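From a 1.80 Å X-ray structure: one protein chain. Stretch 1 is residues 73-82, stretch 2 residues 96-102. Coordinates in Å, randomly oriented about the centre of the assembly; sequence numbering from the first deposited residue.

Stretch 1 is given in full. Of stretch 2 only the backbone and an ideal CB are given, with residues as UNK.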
# COMPACT_ATOMS: atom_id res chain seq x y z
N ARG A 73 -0.57 22.83 -8.34
CA ARG A 73 -0.12 23.26 -7.02
C ARG A 73 -1.13 22.96 -5.92
O ARG A 73 -0.77 22.39 -4.89
CB ARG A 73 0.19 24.76 -7.01
CG ARG A 73 1.45 25.14 -7.76
CD ARG A 73 1.77 26.61 -7.57
NE ARG A 73 2.98 27.01 -8.28
CZ ARG A 73 4.20 26.56 -8.00
NH1 ARG A 73 4.38 25.69 -7.02
NH2 ARG A 73 5.24 26.98 -8.71
N ILE A 74 -2.38 23.34 -6.13
CA ILE A 74 -3.41 23.09 -5.13
C ILE A 74 -3.52 21.59 -4.89
O ILE A 74 -3.72 21.14 -3.76
CB ILE A 74 -4.80 23.64 -5.57
CG1 ILE A 74 -4.73 25.16 -5.74
CG2 ILE A 74 -5.86 23.28 -4.53
CD1 ILE A 74 -4.32 25.91 -4.48
N PHE A 75 -3.39 20.80 -5.96
CA PHE A 75 -3.47 19.36 -5.82
C PHE A 75 -2.30 18.85 -4.99
O PHE A 75 -2.48 18.00 -4.11
CB PHE A 75 -3.45 18.69 -7.20
CG PHE A 75 -3.57 17.19 -7.14
CD1 PHE A 75 -4.63 16.60 -6.46
CD2 PHE A 75 -2.63 16.37 -7.76
CE1 PHE A 75 -4.76 15.21 -6.40
CE2 PHE A 75 -2.75 14.99 -7.71
CZ PHE A 75 -3.82 14.41 -7.03
N ASP A 76 -1.11 19.37 -5.26
CA ASP A 76 0.07 18.95 -4.52
C ASP A 76 -0.11 19.29 -3.04
O ASP A 76 0.11 18.44 -2.18
CB ASP A 76 1.31 19.64 -5.09
CG ASP A 76 2.60 19.06 -4.54
OD1 ASP A 76 2.66 17.82 -4.36
OD2 ASP A 76 3.55 19.83 -4.31
N ILE A 77 -0.54 20.51 -2.76
CA ILE A 77 -0.76 20.96 -1.38
C ILE A 77 -1.89 20.18 -0.70
O ILE A 77 -1.82 19.91 0.49
CB ILE A 77 -1.10 22.47 -1.33
CG1 ILE A 77 0.08 23.29 -1.85
CG2 ILE A 77 -1.45 22.88 0.09
CD1 ILE A 77 1.35 23.16 -1.03
N SER A 78 -2.92 19.83 -1.47
CA SER A 78 -4.05 19.09 -0.92
C SER A 78 -3.64 17.72 -0.39
O SER A 78 -4.34 17.13 0.42
CB SER A 78 -5.15 18.92 -1.98
OG SER A 78 -4.75 18.00 -2.98
N LYS A 79 -2.50 17.22 -0.86
CA LYS A 79 -2.03 15.92 -0.41
C LYS A 79 -1.56 15.97 1.05
O LYS A 79 -1.46 14.94 1.71
CB LYS A 79 -0.89 15.43 -1.30
CG LYS A 79 -1.33 15.11 -2.72
CD LYS A 79 -0.15 14.73 -3.60
CE LYS A 79 -0.62 14.39 -5.01
NZ LYS A 79 0.52 14.01 -5.90
N SER A 80 -1.27 17.17 1.54
CA SER A 80 -0.83 17.33 2.92
C SER A 80 -2.03 17.64 3.81
O SER A 80 -1.91 17.77 5.03
CB SER A 80 0.21 18.46 3.02
OG SER A 80 -0.34 19.71 2.67
N ILE A 81 -3.20 17.74 3.19
CA ILE A 81 -4.44 18.01 3.91
C ILE A 81 -5.16 16.69 4.18
O ILE A 81 -5.21 15.81 3.31
CB ILE A 81 -5.38 18.93 3.10
CG1 ILE A 81 -4.68 20.27 2.83
CG2 ILE A 81 -6.68 19.15 3.86
CD1 ILE A 81 -5.50 21.24 1.99
N SER A 82 -5.70 16.55 5.38
CA SER A 82 -6.43 15.34 5.75
C SER A 82 -7.89 15.47 5.34
O SER A 82 -8.44 16.57 5.32
CB SER A 82 -6.35 15.12 7.27
OG SER A 82 -7.20 14.06 7.67
N UNK A 96 -3.57 36.75 -4.42
CA UNK A 96 -3.22 35.69 -3.47
C UNK A 96 -4.38 34.88 -2.90
O UNK A 96 -5.41 35.43 -2.51
CB UNK A 96 -2.45 36.31 -2.30
N UNK A 97 -4.19 33.56 -2.85
CA UNK A 97 -5.18 32.65 -2.29
C UNK A 97 -4.56 32.05 -1.03
O UNK A 97 -3.45 31.52 -1.07
CB UNK A 97 -5.59 31.57 -3.29
N UNK A 98 -5.27 32.15 0.09
CA UNK A 98 -4.79 31.59 1.34
C UNK A 98 -5.55 30.30 1.59
O UNK A 98 -6.77 30.25 1.43
CB UNK A 98 -4.96 32.57 2.50
N UNK A 99 -4.83 29.25 1.97
CA UNK A 99 -5.43 27.96 2.25
C UNK A 99 -5.02 27.61 3.68
O UNK A 99 -3.84 27.38 3.95
CB UNK A 99 -4.99 26.89 1.25
N UNK A 100 -5.98 27.57 4.58
CA UNK A 100 -5.68 27.28 5.98
C UNK A 100 -6.33 26.00 6.48
O UNK A 100 -7.51 25.75 6.24
CB UNK A 100 -6.13 28.45 6.86
N UNK A 101 -5.53 25.19 7.17
CA UNK A 101 -6.01 23.93 7.73
C UNK A 101 -5.05 23.55 8.85
O UNK A 101 -3.84 23.77 8.75
CB UNK A 101 -6.10 22.83 6.67
N UNK A 102 -5.59 23.00 9.94
CA UNK A 102 -4.74 22.64 11.05
C UNK A 102 -4.03 23.90 11.51
O UNK A 102 -4.66 24.95 11.65
CB UNK A 102 -3.75 21.54 10.67

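Stretch 1 is the last part of a helix followed by a turn, and it offers stretch 2 an apolar surface: the CD1 end of Ile 74 and the CG2 branch of Ile 77, then Ile 81 just past the type I turn that runs from Ser 78 to Ile 81. Along the strand, alternate CA-to-CB bonds should meet this surface.

Position 96 has extended backbone angles, phi/psi -132/136°, and nothing of stretch 1 lies near its CB. Stretch 1 therefore sets no demand; a beta-branched residue would suit the extended backbone, but so would many others. The deposited residue is Thr 96, which makes no contact with stretch 1.

At position 97 the CA-to-CB bond points toward stretch 1, yet no atom of that stretch lies within 5.5 Å of the ideal CB. The nearest feature is the CD1 methyl of Ile 74, whose CA-to-CB bond points sideways, although the end of the side chain comes nearer to the strand. An apolar side chain long enough to cross the gap would suit, for example leucine, isoleucine, methionine or phenylalanine. The residue is Leu 97, with chi1 t and chi2 p, and Leu 97 CD2 comes within 4.0 Å of Ile 74 CD1, a simple methyl-to-methyl contact.

Position 98 is out of reach of stretch 1, and a polar or charged residue is as acceptable as any. It is Lys 98, a long side chain whose NZ is hydrogen-bonded elsewhere in the structure.

Position 99 again points toward stretch 1. Its ideal CB lies 5.5 Å from Ile 77 CG2, and Ile 81 CD1 extends into the same region, with no charge or polar group calling for a partner. A compact aliphatic residue fits well, valine or isoleucine especially, since branching at CB suits a strand; leucine is also conceivable. Val 99 occupies the place, and its CG1 packs 4.3 Å from Ile 81 CD1.

At position 100 the CA-to-CB bond points away, so stretch 1 does not restrict the choice. Lys 100 is found there, making no contact with it.

Position 101 faces stretch 1 most intimately. Its ideal CB is 4.7 Å from Ile 81 CG2, and beyond lie the rest of Ile 81, Ile 77 CG2 and the Ser 80 hydroxyl. Ser 80 OG already donates a hydrogen bond to Ile 77 O, at 2.6 Å, so a polar partner is not required. A large apolar group is favoured, whether aromatic, leucine or methionine. The answer is Phe 101, with chi1 p. Ile 81 CG1 sits over one face of the Phe 101 ring, 3.5 Å from the centroid of that ring and 10° off the normal, a CH-pi contact. The ring also reaches Ser 80, whose OG is 3.7 Å from Phe 101 CZ, and Ile 77, whose CG2 is 4.5 Å from Phe 101 CE2.

Position 102 leaves the strand with phi 58° and psi -134°. The positive phi by itself favours glycine, and stretch 1 is out of reach. Gly 102 is the deposited residue.

Stretch 2 (96-102) TLKVKFG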
# COMPACT_ATOMS: atom_id res chain seq x y z
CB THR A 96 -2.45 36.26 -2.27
OG1 THR A 96 -1.32 37.00 -2.74
CG2 THR A 96 -1.97 35.13 -1.37
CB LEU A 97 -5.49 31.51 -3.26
CG LEU A 97 -6.29 30.32 -2.69
CD1 LEU A 97 -7.69 30.77 -2.29
CD2 LEU A 97 -6.36 29.22 -3.74
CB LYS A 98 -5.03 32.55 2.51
CG LYS A 98 -4.21 33.83 2.46
CD LYS A 98 -4.45 34.66 3.72
CE LYS A 98 -3.65 35.95 3.69
NZ LYS A 98 -3.90 36.78 4.91
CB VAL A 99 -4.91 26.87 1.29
CG1 VAL A 99 -5.58 25.54 1.59
CG2 VAL A 99 -5.17 27.30 -0.14
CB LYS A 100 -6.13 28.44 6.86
CG LYS A 100 -5.54 29.78 6.47
CD LYS A 100 -5.66 30.78 7.61
CE LYS A 100 -7.09 31.02 8.01
NZ LYS A 100 -7.18 31.89 9.21
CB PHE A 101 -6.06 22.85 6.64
CG PHE A 101 -4.74 22.58 5.98
CD1 PHE A 101 -3.89 21.58 6.45
CD2 PHE A 101 -4.34 23.33 4.88
CE1 PHE A 101 -2.67 21.33 5.84
CE2 PHE A 101 -3.11 23.09 4.26
CZ PHE A 101 -2.28 22.09 4.74
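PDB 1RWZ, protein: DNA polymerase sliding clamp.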